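Phosphate-binding protein PstS (Borrelia burgdorferi, PDB 4N13) binds inorganic phosphate with micromolar affinity as the solute-binding lipoprotein of an ABC transporter that imports phosphate. Local coordinates at residues N117-Q120 / P124-K127; E104-K109 / G113-W118; T40-D45 / T240-F245; L26-L31 / E256-L261. All coordinates share one frame; numbering follows the deposited sequence.

Contact 1: residues N117-Q120 / P124-K127; sequences NWKQ and PDAK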
loop_
_atom_site.group_PDB
_atom_site.type_symbol
_atom_site.label_atom_id
_atom_site.label_comp_id
_atom_site.label_asym_id
_atom_site.label_seq_id
_atom_site.Cartn_x
_atom_site.Cartn_y
_atom_site.Cartn_z
ATOM N N ASN A 117 8.476 -23.795 9.237
ATOM C CA ASN A 117 7.559 -24.916 9.316
ATOM C C ASN A 117 6.336 -24.437 10.069
ATOM O O ASN A 117 6.458 -23.760 11.085
ATOM C CB ASN A 117 8.247 -26.110 10.003
ATOM C CG ASN A 117 7.409 -27.381 9.984
ATOM O OD1 ASN A 117 6.263 -27.399 10.424
ATOM N ND2 ASN A 117 7.990 -28.457 9.473
ATOM N N TRP A 118 5.150 -24.739 9.551
ATOM C CA TRP A 118 3.916 -24.263 10.158
ATOM C C TRP A 118 3.800 -24.715 11.617
ATOM O O TRP A 118 3.148 -24.036 12.388
ATOM C CB TRP A 118 2.700 -24.706 9.344
ATOM C CG TRP A 118 2.625 -24.051 7.981
ATOM C CD1 TRP A 118 2.890 -24.624 6.759
ATOM C CD2 TRP A 118 2.251 -22.696 7.709
ATOM N NE1 TRP A 118 2.718 -23.700 5.753
ATOM C CE2 TRP A 118 2.311 -22.515 6.310
ATOM C CE3 TRP A 118 1.880 -21.613 8.517
ATOM C CZ2 TRP A 118 2.012 -21.303 5.712
ATOM C CZ3 TRP A 118 1.585 -20.413 7.909
ATOM C CH2 TRP A 118 1.655 -20.270 6.522
ATOM N N LYS A 119 4.450 -25.816 11.992
ATOM C CA LYS A 119 4.382 -26.324 13.378
ATOM C C LYS A 119 5.012 -25.350 14.359
ATOM O O LYS A 119 4.662 -25.359 15.540
ATOM C CB LYS A 119 5.050 -27.704 13.523
ATOM C CG LYS A 119 6.570 -27.676 13.652
ATOM C CD LYS A 119 7.185 -29.065 13.624
ATOM C CE LYS A 119 8.688 -29.025 13.692
ATOM N NZ LYS A 119 9.285 -30.390 13.792
ATOM N N GLN A 120 5.944 -24.522 13.893
ATOM C CA GLN A 120 6.643 -23.612 14.783
ATOM C C GLN A 120 5.695 -22.592 15.397
ATOM O O GLN A 120 5.977 -22.078 16.475
ATOM C CB GLN A 120 7.789 -22.941 14.047
ATOM C CG GLN A 120 8.868 -23.924 13.609
ATOM C CD GLN A 120 9.956 -23.233 12.855
ATOM O OE1 GLN A 120 9.732 -22.720 11.768
ATOM N NE2 GLN A 120 11.148 -23.186 13.444
ATOM N N PRO A 124 0.227 -27.389 11.359
ATOM C CA PRO A 124 0.650 -28.754 11.047
ATOM C C PRO A 124 2.155 -28.849 10.852
ATOM O O PRO A 124 2.823 -27.844 10.579
ATOM C CB PRO A 124 -0.075 -29.050 9.736
ATOM C CG PRO A 124 -0.231 -27.716 9.097
ATOM C CD PRO A 124 -0.502 -26.775 10.240
ATOM N N ASP A 125 2.681 -30.055 11.003
ATOM C CA ASP A 125 4.056 -30.349 10.652
ATOM C C ASP A 125 4.180 -30.363 9.138
ATOM O O ASP A 125 3.928 -31.383 8.471
ATOM C CB ASP A 125 4.459 -31.703 11.225
ATOM C CG ASP A 125 5.918 -32.034 10.988
ATOM O OD1 ASP A 125 6.664 -31.165 10.485
ATOM O OD2 ASP A 125 6.313 -33.175 11.338
ATOM N N ALA A 126 4.558 -29.211 8.603
ATOM C CA ALA A 126 4.670 -29.021 7.166
ATOM C C ALA A 126 5.583 -27.846 6.901
ATOM O O ALA A 126 5.398 -26.776 7.459
ATOM C CB ALA A 126 3.309 -28.770 6.554
ATOM N N LYS A 127 6.583 -28.059 6.055
ATOM C CA LYS A 127 7.483 -26.997 5.653
ATOM C C LYS A 127 6.660 -25.911 4.955
ATOM O O LYS A 127 5.711 -26.198 4.224
ATOM C CB LYS A 127 8.545 -27.559 4.713
ATOM C CG LYS A 127 9.556 -26.562 4.199
ATOM C CD LYS A 127 10.674 -26.347 5.210
ATOM C CE LYS A 127 11.741 -25.408 4.676
ATOM N NZ LYS A 127 12.823 -25.211 5.655
#

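Contact 2: residues E104-K109 / G113-W118; sequences EENLAK and GEIQNW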
loop_
_atom_site.group_PDB
_atom_site.type_symbol
_atom_site.label_atom_id
_atom_site.label_comp_id
_atom_site.label_asym_id
_atom_site.label_seq_id
_atom_site.Cartn_x
_atom_site.Cartn_y
_atom_site.Cartn_z
ATOM N N GLU A 104 1.591 -9.890 13.203
ATOM C CA GLU A 104 2.594 -9.264 12.356
ATOM C C GLU A 104 3.984 -9.795 12.640
ATOM O O GLU A 104 4.768 -10.002 11.720
ATOM C CB GLU A 104 2.586 -7.747 12.536
ATOM C CG GLU A 104 1.543 -7.028 11.693
ATOM C CD GLU A 104 1.673 -5.551 11.853
ATOM O OE1 GLU A 104 1.227 -5.078 12.904
ATOM O OE2 GLU A 104 2.216 -4.881 10.955
ATOM N N GLU A 105 4.294 -9.987 13.916
ATOM C CA GLU A 105 5.604 -10.477 14.301
ATOM C C GLU A 105 5.882 -11.846 13.685
ATOM O O GLU A 105 6.957 -12.079 13.113
ATOM C CB GLU A 105 5.737 -10.556 15.814
ATOM C CG GLU A 105 7.147 -10.919 16.262
ATOM C CD GLU A 105 8.133 -9.741 16.305
ATOM O OE1 GLU A 105 9.350 -10.007 16.347
ATOM O OE2 GLU A 105 7.716 -8.559 16.296
ATOM N N ASN A 106 4.930 -12.767 13.807
ATOM C CA ASN A 106 5.144 -14.095 13.263
ATOM C C ASN A 106 5.149 -14.097 11.742
ATOM O O ASN A 106 5.908 -14.844 11.110
ATOM C CB ASN A 106 4.133 -15.092 13.823
ATOM C CG ASN A 106 4.469 -15.516 15.230
ATOM O OD1 ASN A 106 5.621 -15.464 15.633
ATOM N ND2 ASN A 106 3.477 -15.945 15.976
ATOM N N LEU A 107 4.319 -13.251 11.148
ATOM C CA LEU A 107 4.302 -13.125 9.708
ATOM C C LEU A 107 5.673 -12.651 9.191
ATOM O O LEU A 107 6.201 -13.195 8.213
ATOM C CB LEU A 107 3.189 -12.166 9.317
ATOM C CG LEU A 107 2.945 -11.978 7.821
ATOM C CD1 LEU A 107 2.643 -13.276 7.111
ATOM C CD2 LEU A 107 1.777 -11.024 7.631
ATOM N N ALA A 108 6.241 -11.648 9.848
ATOM C CA ALA A 108 7.557 -11.153 9.467
ATOM C C ALA A 108 8.623 -12.234 9.594
ATOM O O ALA A 108 9.534 -12.298 8.781
ATOM C CB ALA A 108 7.922 -9.958 10.298
ATOM N N LYS A 109 8.509 -13.099 10.596
ATOM C CA LYS A 109 9.454 -14.188 10.774
ATOM C C LYS A 109 9.271 -15.280 9.717
ATOM O O LYS A 109 10.228 -15.973 9.379
ATOM C CB LYS A 109 9.314 -14.759 12.187
ATOM C CG LYS A 109 9.885 -13.850 13.265
ATOM C CD LYS A 109 9.575 -14.392 14.659
ATOM C CE LYS A 109 10.191 -13.538 15.737
ATOM N NZ LYS A 109 9.934 -14.108 17.080
ATOM N N GLY A 113 12.411 -15.910 7.023
ATOM C CA GLY A 113 12.989 -17.235 7.126
ATOM C C GLY A 113 13.267 -17.750 8.524
ATOM O O GLY A 113 13.780 -18.863 8.649
ATOM N N GLU A 114 12.980 -16.963 9.556
ATOM C CA GLU A 114 13.140 -17.458 10.926
ATOM C C GLU A 114 12.113 -18.524 11.283
ATOM O O GLU A 114 12.354 -19.349 12.165
ATOM C CB GLU A 114 13.068 -16.309 11.930
ATOM C CG GLU A 114 14.305 -15.449 11.911
ATOM C CD GLU A 114 14.240 -14.286 12.892
ATOM O OE1 GLU A 114 13.462 -14.354 13.869
ATOM O OE2 GLU A 114 14.991 -13.313 12.682
ATOM N N ILE A 115 10.972 -18.504 10.609
ATOM C CA ILE A 115 9.955 -19.551 10.761
ATOM C C ILE A 115 9.790 -20.236 9.415
ATOM O O ILE A 115 9.455 -19.580 8.447
ATOM C CB ILE A 115 8.592 -18.974 11.238
ATOM C CG1 ILE A 115 8.713 -18.465 12.666
ATOM C CG2 ILE A 115 7.501 -20.019 11.126
ATOM C CD1 ILE A 115 7.457 -17.762 13.163
ATOM N N GLN A 116 10.048 -21.538 9.354
ATOM C CA GLN A 116 9.981 -22.279 8.086
ATOM C C GLN A 116 9.133 -23.535 8.119
ATOM O O GLN A 116 9.069 -24.265 7.127
ATOM C CB GLN A 116 11.378 -22.616 7.565
ATOM C CG GLN A 116 12.132 -21.383 7.180
ATOM C CD GLN A 116 13.391 -21.662 6.417
ATOM O OE1 GLN A 116 13.533 -22.714 5.763
ATOM N NE2 GLN A 116 14.321 -20.712 6.468
ATOM N N ASN A 117 8.476 -23.795 9.237
ATOM C CA ASN A 117 7.559 -24.916 9.316
ATOM C C ASN A 117 6.336 -24.437 10.069
ATOM O O ASN A 117 6.458 -23.760 11.085
ATOM C CB ASN A 117 8.247 -26.110 10.003
ATOM C CG ASN A 117 7.409 -27.381 9.984
ATOM O OD1 ASN A 117 6.263 -27.399 10.424
ATOM N ND2 ASN A 117 7.990 -28.457 9.473
ATOM N N TRP A 118 5.150 -24.739 9.551
ATOM C CA TRP A 118 3.916 -24.263 10.158
ATOM C C TRP A 118 3.800 -24.715 11.617
ATOM O O TRP A 118 3.148 -24.036 12.388
ATOM C CB TRP A 118 2.700 -24.706 9.344
ATOM C CG TRP A 118 2.625 -24.051 7.981
ATOM C CD1 TRP A 118 2.890 -24.624 6.759
ATOM C CD2 TRP A 118 2.251 -22.696 7.709
ATOM N NE1 TRP A 118 2.718 -23.700 5.753
ATOM C CE2 TRP A 118 2.311 -22.515 6.310
ATOM C CE3 TRP A 118 1.880 -21.613 8.517
ATOM C CZ2 TRP A 118 2.012 -21.303 5.712
ATOM C CZ3 TRP A 118 1.585 -20.413 7.909
ATOM C CH2 TRP A 118 1.655 -20.270 6.522
#

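Contact 3: residues T40-D45 / T240-F245; sequences TKVTYD and TQFIDF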
loop_
_atom_site.group_PDB
_atom_site.type_symbol
_atom_site.label_atom_id
_atom_site.label_comp_id
_atom_site.label_asym_id
_atom_site.label_seq_id
_atom_site.Cartn_x
_atom_site.Cartn_y
_atom_site.Cartn_z
ATOM N N THR A 40 -8.288 26.983 -12.544
ATOM C CA THR A 40 -7.035 26.506 -11.984
ATOM C C THR A 40 -6.417 25.504 -12.930
ATOM O O THR A 40 -7.095 24.622 -13.456
ATOM C CB THR A 40 -7.239 25.845 -10.608
ATOM O OG1 THR A 40 -7.749 26.829 -9.712
ATOM C CG2 THR A 40 -5.933 25.342 -10.021
ATOM N N LYS A 41 -5.121 25.648 -13.147
ATOM C CA LYS A 41 -4.334 24.691 -13.894
ATOM C C LYS A 41 -3.617 23.826 -12.884
ATOM O O LYS A 41 -2.825 24.324 -12.108
ATOM C CB LYS A 41 -3.302 25.418 -14.750
ATOM C CG LYS A 41 -2.295 24.504 -15.423
ATOM C CD LYS A 41 -2.977 23.551 -16.353
ATOM C CE LYS A 41 -2.033 22.959 -17.368
ATOM N NZ LYS A 41 -2.786 22.000 -18.220
ATOM N N VAL A 42 -3.919 22.543 -12.883
ATOM C CA VAL A 42 -3.303 21.576 -11.968
ATOM C C VAL A 42 -2.505 20.590 -12.804
ATOM O O VAL A 42 -2.977 20.152 -13.852
ATOM C CB VAL A 42 -4.359 20.807 -11.154
ATOM C CG1 VAL A 42 -3.693 19.958 -10.101
ATOM C CG2 VAL A 42 -5.355 21.772 -10.531
ATOM N N THR A 43 -1.294 20.273 -12.372
ATOM C CA THR A 43 -0.468 19.288 -13.058
ATOM C C THR A 43 0.085 18.293 -12.042
ATOM O O THR A 43 0.193 18.605 -10.846
ATOM C CB THR A 43 0.706 19.952 -13.831
ATOM O OG1 THR A 43 1.572 20.630 -12.919
ATOM C CG2 THR A 43 0.221 20.955 -14.860
ATOM N N TYR A 44 0.425 17.097 -12.508
ATOM C CA TYR A 44 1.048 16.067 -11.672
ATOM C C TYR A 44 2.304 15.543 -12.335
ATOM O O TYR A 44 2.251 15.091 -13.474
ATOM C CB TYR A 44 0.069 14.903 -11.404
ATOM C CG TYR A 44 0.595 13.959 -10.341
ATOM C CD1 TYR A 44 0.856 14.423 -9.065
ATOM C CD2 TYR A 44 0.857 12.620 -10.611
ATOM C CE1 TYR A 44 1.358 13.601 -8.077
ATOM C CE2 TYR A 44 1.367 11.785 -9.613
ATOM C CZ TYR A 44 1.614 12.291 -8.347
ATOM O OH TYR A 44 2.120 11.506 -7.338
ATOM N N ASP A 45 3.428 15.627 -11.628
ATOM C CA ASP A 45 4.700 15.111 -12.120
ATOM C C ASP A 45 5.156 14.049 -11.141
ATOM O O ASP A 45 5.433 14.341 -9.996
ATOM C CB ASP A 45 5.753 16.217 -12.251
ATOM C CG ASP A 45 6.917 15.805 -13.149
ATOM O OD1 ASP A 45 7.070 14.600 -13.397
ATOM O OD2 ASP A 45 7.705 16.670 -13.587
ATOM N N THR A 240 -6.465 24.510 -1.509
ATOM C CA THR A 240 -7.558 24.013 -0.680
ATOM C C THR A 240 -8.683 23.438 -1.529
ATOM O O THR A 240 -9.227 22.381 -1.224
ATOM C CB THR A 240 -8.083 25.156 0.172
ATOM O OG1 THR A 240 -6.999 25.634 0.957
ATOM C CG2 THR A 240 -9.219 24.716 1.072
ATOM N N GLN A 241 -9.033 24.115 -2.606
ATOM C CA GLN A 241 -10.086 23.623 -3.479
ATOM C C GLN A 241 -9.748 22.264 -4.084
ATOM O O GLN A 241 -10.581 21.377 -4.130
ATOM C CB GLN A 241 -10.320 24.602 -4.618
ATOM C CG GLN A 241 -11.008 25.908 -4.208
ATOM C CD GLN A 241 -11.074 26.894 -5.362
ATOM O OE1 GLN A 241 -10.109 27.062 -6.102
ATOM N NE2 GLN A 241 -12.204 27.545 -5.518
ATOM N N PHE A 242 -8.544 22.108 -4.594
ATOM C CA PHE A 242 -8.210 20.840 -5.225
ATOM C C PHE A 242 -8.171 19.705 -4.198
ATOM O O PHE A 242 -8.647 18.616 -4.469
ATOM C CB PHE A 242 -6.898 20.896 -6.024
ATOM C CG PHE A 242 -6.659 19.652 -6.821
ATOM C CD1 PHE A 242 -7.466 19.383 -7.910
ATOM C CD2 PHE A 242 -5.702 18.715 -6.465
ATOM C CE1 PHE A 242 -7.316 18.241 -8.633
ATOM C CE2 PHE A 242 -5.536 17.561 -7.209
ATOM C CZ PHE A 242 -6.346 17.339 -8.296
ATOM N N ILE A 243 -7.597 19.955 -3.026
ATOM C CA ILE A 243 -7.564 18.949 -1.973
ATOM C C ILE A 243 -8.979 18.558 -1.553
ATOM O O ILE A 243 -9.269 17.372 -1.345
ATOM C CB ILE A 243 -6.723 19.443 -0.782
ATOM C CG1 ILE A 243 -5.274 19.600 -1.242
ATOM C CG2 ILE A 243 -6.898 18.507 0.410
ATOM C CD1 ILE A 243 -4.342 20.175 -0.210
ATOM N N ASP A 244 -9.862 19.543 -1.459
ATOM C CA ASP A 244 -11.262 19.278 -1.145
ATOM C C ASP A 244 -11.901 18.377 -2.202
ATOM O O ASP A 244 -12.688 17.483 -1.877
ATOM C CB ASP A 244 -12.017 20.595 -1.035
ATOM C CG ASP A 244 -13.488 20.402 -0.795
ATOM O OD1 ASP A 244 -13.853 19.949 0.304
ATOM O OD2 ASP A 244 -14.275 20.694 -1.716
ATOM N N PHE A 245 -11.523 18.536 -3.465
ATOM C CA PHE A 245 -12.013 17.633 -4.505
ATOM C C PHE A 245 -11.440 16.223 -4.344
ATOM O O PHE A 245 -12.151 15.227 -4.486
ATOM C CB PHE A 245 -11.703 18.180 -5.899
ATOM C CG PHE A 245 -12.156 17.259 -7.000
ATOM C CD1 PHE A 245 -13.499 17.197 -7.365
ATOM C CD2 PHE A 245 -11.263 16.424 -7.640
ATOM C CE1 PHE A 245 -13.923 16.336 -8.355
ATOM C CE2 PHE A 245 -11.695 15.558 -8.627
ATOM C CZ PHE A 245 -13.028 15.519 -8.986
HETATM O O HOH W 1 -8.362 25.264 -7.548
#

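Contact 4: residues L26-L31 / E256-L261; sequences LDEMIL and EEQGFL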
loop_
_atom_site.group_PDB
_atom_site.type_symbol
_atom_site.label_atom_id
_atom_site.label_comp_id
_atom_site.label_asym_id
_atom_site.label_seq_id
_atom_site.Cartn_x
_atom_site.Cartn_y
_atom_site.Cartn_z
ATOM N N LEU A 26 -4.369 10.770 -10.024
ATOM C CA LEU A 26 -4.206 12.223 -10.007
ATOM C C LEU A 26 -4.603 12.822 -11.358
ATOM O O LEU A 26 -5.247 13.864 -11.421
ATOM C CB LEU A 26 -2.779 12.619 -9.622
ATOM C CG LEU A 26 -2.573 12.913 -8.133
ATOM C CD1 LEU A 26 -3.209 14.243 -7.730
ATOM C CD2 LEU A 26 -3.076 11.771 -7.239
ATOM N N ASP A 27 -4.229 12.161 -12.450
ATOM C CA ASP A 27 -4.544 12.682 -13.779
ATOM C C ASP A 27 -6.042 12.755 -14.004
ATOM O O ASP A 27 -6.550 13.758 -14.525
ATOM C CB ASP A 27 -3.895 11.841 -14.878
ATOM C CG ASP A 27 -2.372 11.986 -14.917
ATOM O OD1 ASP A 27 -1.840 12.895 -14.244
ATOM O OD2 ASP A 27 -1.706 11.189 -15.606
ATOM N N GLU A 28 -6.756 11.705 -13.604
ATOM C CA GLU A 28 -8.207 11.752 -13.755
ATOM C C GLU A 28 -8.821 12.806 -12.835
ATOM O O GLU A 28 -9.778 13.493 -13.204
ATOM C CB GLU A 28 -8.835 10.385 -13.517
ATOM C CG GLU A 28 -10.341 10.407 -13.716
ATOM C CD GLU A 28 -10.996 9.058 -13.696
ATOM O OE1 GLU A 28 -10.282 8.033 -13.708
ATOM O OE2 GLU A 28 -12.243 9.038 -13.677
ATOM N N MET A 29 -8.299 12.920 -11.617
ATOM C CA MET A 29 -8.780 13.946 -10.708
ATOM C C MET A 29 -8.597 15.335 -11.298
ATOM O O MET A 29 -9.483 16.183 -11.171
ATOM C CB MET A 29 -8.093 13.875 -9.359
ATOM C CG MET A 29 -8.474 12.729 -8.476
ATOM S SD MET A 29 -7.476 12.676 -6.995
ATOM C CE MET A 29 -8.375 11.468 -6.040
ATOM N N ILE A 30 -7.447 15.579 -11.925
ATOM C CA ILE A 30 -7.196 16.862 -12.569
ATOM C C ILE A 30 -8.229 17.138 -13.650
ATOM O O ILE A 30 -8.814 18.223 -13.724
ATOM C CB ILE A 30 -5.763 16.896 -13.144
ATOM C CG1 ILE A 30 -4.754 17.016 -11.998
ATOM C CG2 ILE A 30 -5.589 18.051 -14.147
ATOM C CD1 ILE A 30 -3.322 16.739 -12.376
ATOM N N LEU A 31 -8.469 16.157 -14.503
ATOM C CA LEU A 31 -9.370 16.405 -15.617
ATOM C C LEU A 31 -10.819 16.523 -15.160
ATOM O O LEU A 31 -11.571 17.335 -15.693
ATOM C CB LEU A 31 -9.194 15.346 -16.702
ATOM C CG LEU A 31 -7.882 15.540 -17.493
ATOM C CD1 LEU A 31 -7.494 14.308 -18.270
ATOM C CD2 LEU A 31 -7.964 16.740 -18.422
ATOM N N GLU A 256 -11.199 4.453 -6.174
ATOM C CA GLU A 256 -11.645 3.058 -6.190
ATOM C C GLU A 256 -11.800 2.495 -7.598
ATOM O O GLU A 256 -11.518 1.316 -7.822
ATOM C CB GLU A 256 -12.914 2.905 -5.344
ATOM C CG GLU A 256 -12.607 3.292 -3.897
ATOM C CD GLU A 256 -13.544 2.705 -2.883
ATOM O OE1 GLU A 256 -14.676 2.328 -3.255
ATOM O OE2 GLU A 256 -13.157 2.630 -1.690
ATOM N N GLU A 257 -12.198 3.327 -8.548
ATOM C CA GLU A 257 -12.274 2.891 -9.942
ATOM C C GLU A 257 -10.904 2.514 -10.485
ATOM O O GLU A 257 -10.797 1.770 -11.450
ATOM C CB GLU A 257 -12.868 4.007 -10.805
ATOM C CG GLU A 257 -14.337 4.227 -10.546
ATOM C CD GLU A 257 -14.856 5.627 -10.900
ATOM O OE1 GLU A 257 -14.202 6.393 -11.645
ATOM O OE2 GLU A 257 -15.962 5.967 -10.418
ATOM N N GLN A 258 -9.853 3.003 -9.849
ATOM C CA GLN A 258 -8.496 2.704 -10.275
ATOM C C GLN A 258 -7.795 1.727 -9.369
ATOM O O GLN A 258 -6.578 1.576 -9.431
ATOM C CB GLN A 258 -7.725 3.996 -10.432
ATOM C CG GLN A 258 -8.324 4.740 -11.582
ATOM C CD GLN A 258 -7.395 5.658 -12.258
ATOM O OE1 GLN A 258 -6.234 5.335 -12.455
ATOM N NE2 GLN A 258 -7.880 6.837 -12.613
ATOM N N GLY A 259 -8.571 1.014 -8.564
ATOM C CA GLY A 259 -8.052 -0.149 -7.878
ATOM C C GLY A 259 -7.529 0.053 -6.480
ATOM O O GLY A 259 -7.033 -0.896 -5.879
ATOM N N PHE A 260 -7.622 1.271 -5.962
ATOM C CA PHE A 260 -7.162 1.559 -4.607
ATOM C C PHE A 260 -8.384 1.604 -3.706
ATOM O O PHE A 260 -9.514 1.477 -4.162
ATOM C CB PHE A 260 -6.432 2.910 -4.535
ATOM C CG PHE A 260 -5.033 2.908 -5.084
ATOM C CD1 PHE A 260 -3.953 3.081 -4.240
ATOM C CD2 PHE A 260 -4.801 2.801 -6.449
ATOM C CE1 PHE A 260 -2.670 3.110 -4.730
ATOM C CE2 PHE A 260 -3.513 2.815 -6.943
ATOM C CZ PHE A 260 -2.447 2.970 -6.078
ATOM N N LEU A 261 -8.159 1.777 -2.418
ATOM C CA LEU A 261 -9.233 1.836 -1.440
ATOM C C LEU A 261 -9.398 3.265 -0.970
ATOM O O LEU A 261 -8.410 3.933 -0.704
ATOM C CB LEU A 261 -8.845 0.994 -0.234
ATOM C CG LEU A 261 -9.942 0.840 0.792
ATOM C CD1 LEU A 261 -11.055 -0.035 0.243
ATOM C CD2 LEU A 261 -9.347 0.234 2.051
HETATM O O HOH W 2 -12.928 6.512 -14.106
#

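Contact 1: residues N117-Q120 / P124-K127
The indole of Trp118 meets Ala126 through its five-membered ring. Ala126 O comes in at a slant, 3.4 Å from Trp118 CD1, and the methyl CB of Ala126 lies near the same carbon. Lys127 O follows a little farther off. Trp118 CB rests against Pro124 CD at 3.9 Å. The ring NE1 is engaged outside the contact, by His182 O.

The side-chain amide of Asn117 is the second flat group. Its OD1 takes two N-H groups from different directions. Lys119 N sits in the carbonyl plane, on a lone pair, 2.9 Å from Asn117 OD1. Ala126 N stands above that plane, 3.1 Å from Asn117 OD1. The amide is also held at its other end, where Asn117 ND2 donates to Asp125 OD1 at 3.2 Å. The amide and carboxylate planes are 35° apart there. With CG trans to the backbone N (chi1 -173°), the amide reaches across to residues 125 and 126. Three bonds therefore fix its rotation.

Lys119 runs alongside Asp125 in the same direction. Its NZ stays 4.3 Å from Asp125 OD1, beyond a salt bridge, so any attraction is probably modest. Lys127 sends its NZ to Gln116 instead.

The backbones join by Trp118 N to Ala126 O, 2.9 Å long and nearly straight, with 161° at the hydrogen. This belongs to a single beta bridge between Asn117 and Lys127. Beside it, Asn117 OD1 closes an Asx turn that leads into the 3-10 segment from Trp118. The arrangement is an Asx turn beside a single beta bridge, in the loop between helix 104-111 and strand 129-133.

Contact 2: residues E104-K109 / G113-W118
Lys109 and Ile115 make the central touch. Ile115 N donates to Lys109 O at 2.9 Å with an angle of 158° at the hydrogen. The donor stands well above the carbonyl plane of Lys109. The chain has turned back over the helix end by this point, which brings Ile115 N over the carbonyl.

The side chains follow the backbone. Ile115 CD1 lies 3.7 Å from Lys109 CB. The same methyl is 3.8 Å from Asn106 OD1. CG1 of Ile115 is trans to the carbonyl carbon (chi1 -68°), and the extended CG1-CD1 arm runs on to the helix surface. Glu114 crosses the Lys109 chain. Its OE1 touches the aliphatic part, 3.7 Å from Lys109 CG. The charged ends do not meet: Lys109 NZ is 4.8 Å from Glu114 OE1. This is mostly contact with methylene groups, with perhaps a weak attraction.

The next shell sets these residues. Glu114 N is bonded to Asn112 OD1, and Ile115 also packs on Ile110 of the same helix. Gln116 reaches back so that NE2 donates to Gly113 O at 2.9 Å, in the carbonyl plane and on a lone pair. The other end of this amide ties the turn to the loop beyond. Elsewhere on its surface the helix packs on helix 138-151 through Leu107 and Ala108.

Gly113 has positive phi (89°), a backbone setting in which a side chain would press on the preceding carbonyl. The turn is a Schellman motif, closing the C-terminal end of helix 104-111.

Contact 3: residues T40-D45 / T240-F245
Val42 and Phe242 reach each other through matching first torsions. Phe242 holds CG trans to its backbone N (chi1 -172°), which carries the ring from the helix toward the sheet. Val42 has CG1 trans to N as well (chi1 -173°), and both its methyls face the ring.

The two methyls touch in different ways. CG1 sits over the centre of one ring face, 4.1 Å from the centroid of Phe242 and only 7° off the ring normal. This is a CH-pi contact. CG2 lies nearer the root of the ring, with Phe242 CD1 at 4.1 Å. The side chains cross at a slant, so CG1 lies over the centre and CG2 over the rim of the same face, near CD1. Both residues are buried.

The polar part is a little apart. Thr40 OG1 and Gln241 OE1 are 4.3 Å from each other, and a water spans them. Thr40 OG1 donates to the water at 2.7 Å. The water in turn donates to Gln241 OE1 at 2.9 Å. The chain of donors thus runs one way, from strand to helix. Gln241 also packs on Tyr33 of helix 23-36.

The surroundings continue the apolar layer. Val42 packs on Ile30 of helix 23-36 and on Ile16 of strand 12-18, and Phe242 also packs on Ile16. Strands 12-18 and 40-45 are parallel neighbours, with helix 23-36 between them in sequence: a beta-alpha-beta crossover. Helix 237-246, from much later in the chain, packs against its strands. The result is the alpha/beta layering of a periplasmic binding protein lobe.

Contact 4: residues L26-L31 / E256-L261
Glu28 and Gln258 form the close side of this contact. The NE2 of Gln258 donates to Glu28 OE1 at 2.9 Å, but the angle of 129° makes the bond weak. The same NE2 lies 3.8 Å from Glu28 CB, so the amide is set against the stem of the glutamate. Carboxylate and amide planes are 27° apart. Glu28 reaches over with an extended chain, CG trans to N (chi1 -178°). The stronger partner of Gln258 NE2 is Pro24 O, in the first turn of helix 23-36, which also carries Glu28.

The other carboxylate oxygen belongs to the loose side. Glu28 OE2 and Glu257 OE1 are 3.9 Å apart, with like charges. A water lies between them and donates to both, 2.7 Å from Glu28 OE2 and 2.8 Å from Glu257 OE1. It probably eases the repulsion, as may Arg32, which makes a weak, long ion pair with Glu28. Glu257 is exposed.

Beneath this polar layer, Met29 and Glu28 pack on Ile254 of helix 249-257. That helix ends here in a Schellman motif: Gly259, with positive phi, is the C-prime residue, and Phe260 N reaches back to Val255 O.

Overall arrangement
Contacts 1 and 2 lie on one side of the chain's centre and contacts 3 and 4 on the other, consistent with the two lobes of a class II binding protein. Contacts 1 and 2 have centres about 11 Å apart and share Asn117 and Trp118. Both belong to the region from helix 104-111 to strand 129-133. Contacts 3 and 4 have centres about 13 Å apart and join helix 23-36 and strand 40-45 to the late helices 237-246 and 249-257. Along the chain contacts 1 and 2 fall inside the loop closed by contact 3, itself inside that closed by contact 4. Centres of contacts 1 and 3 are about 52 Å apart. The chain thus returns to its first lobe after building the second.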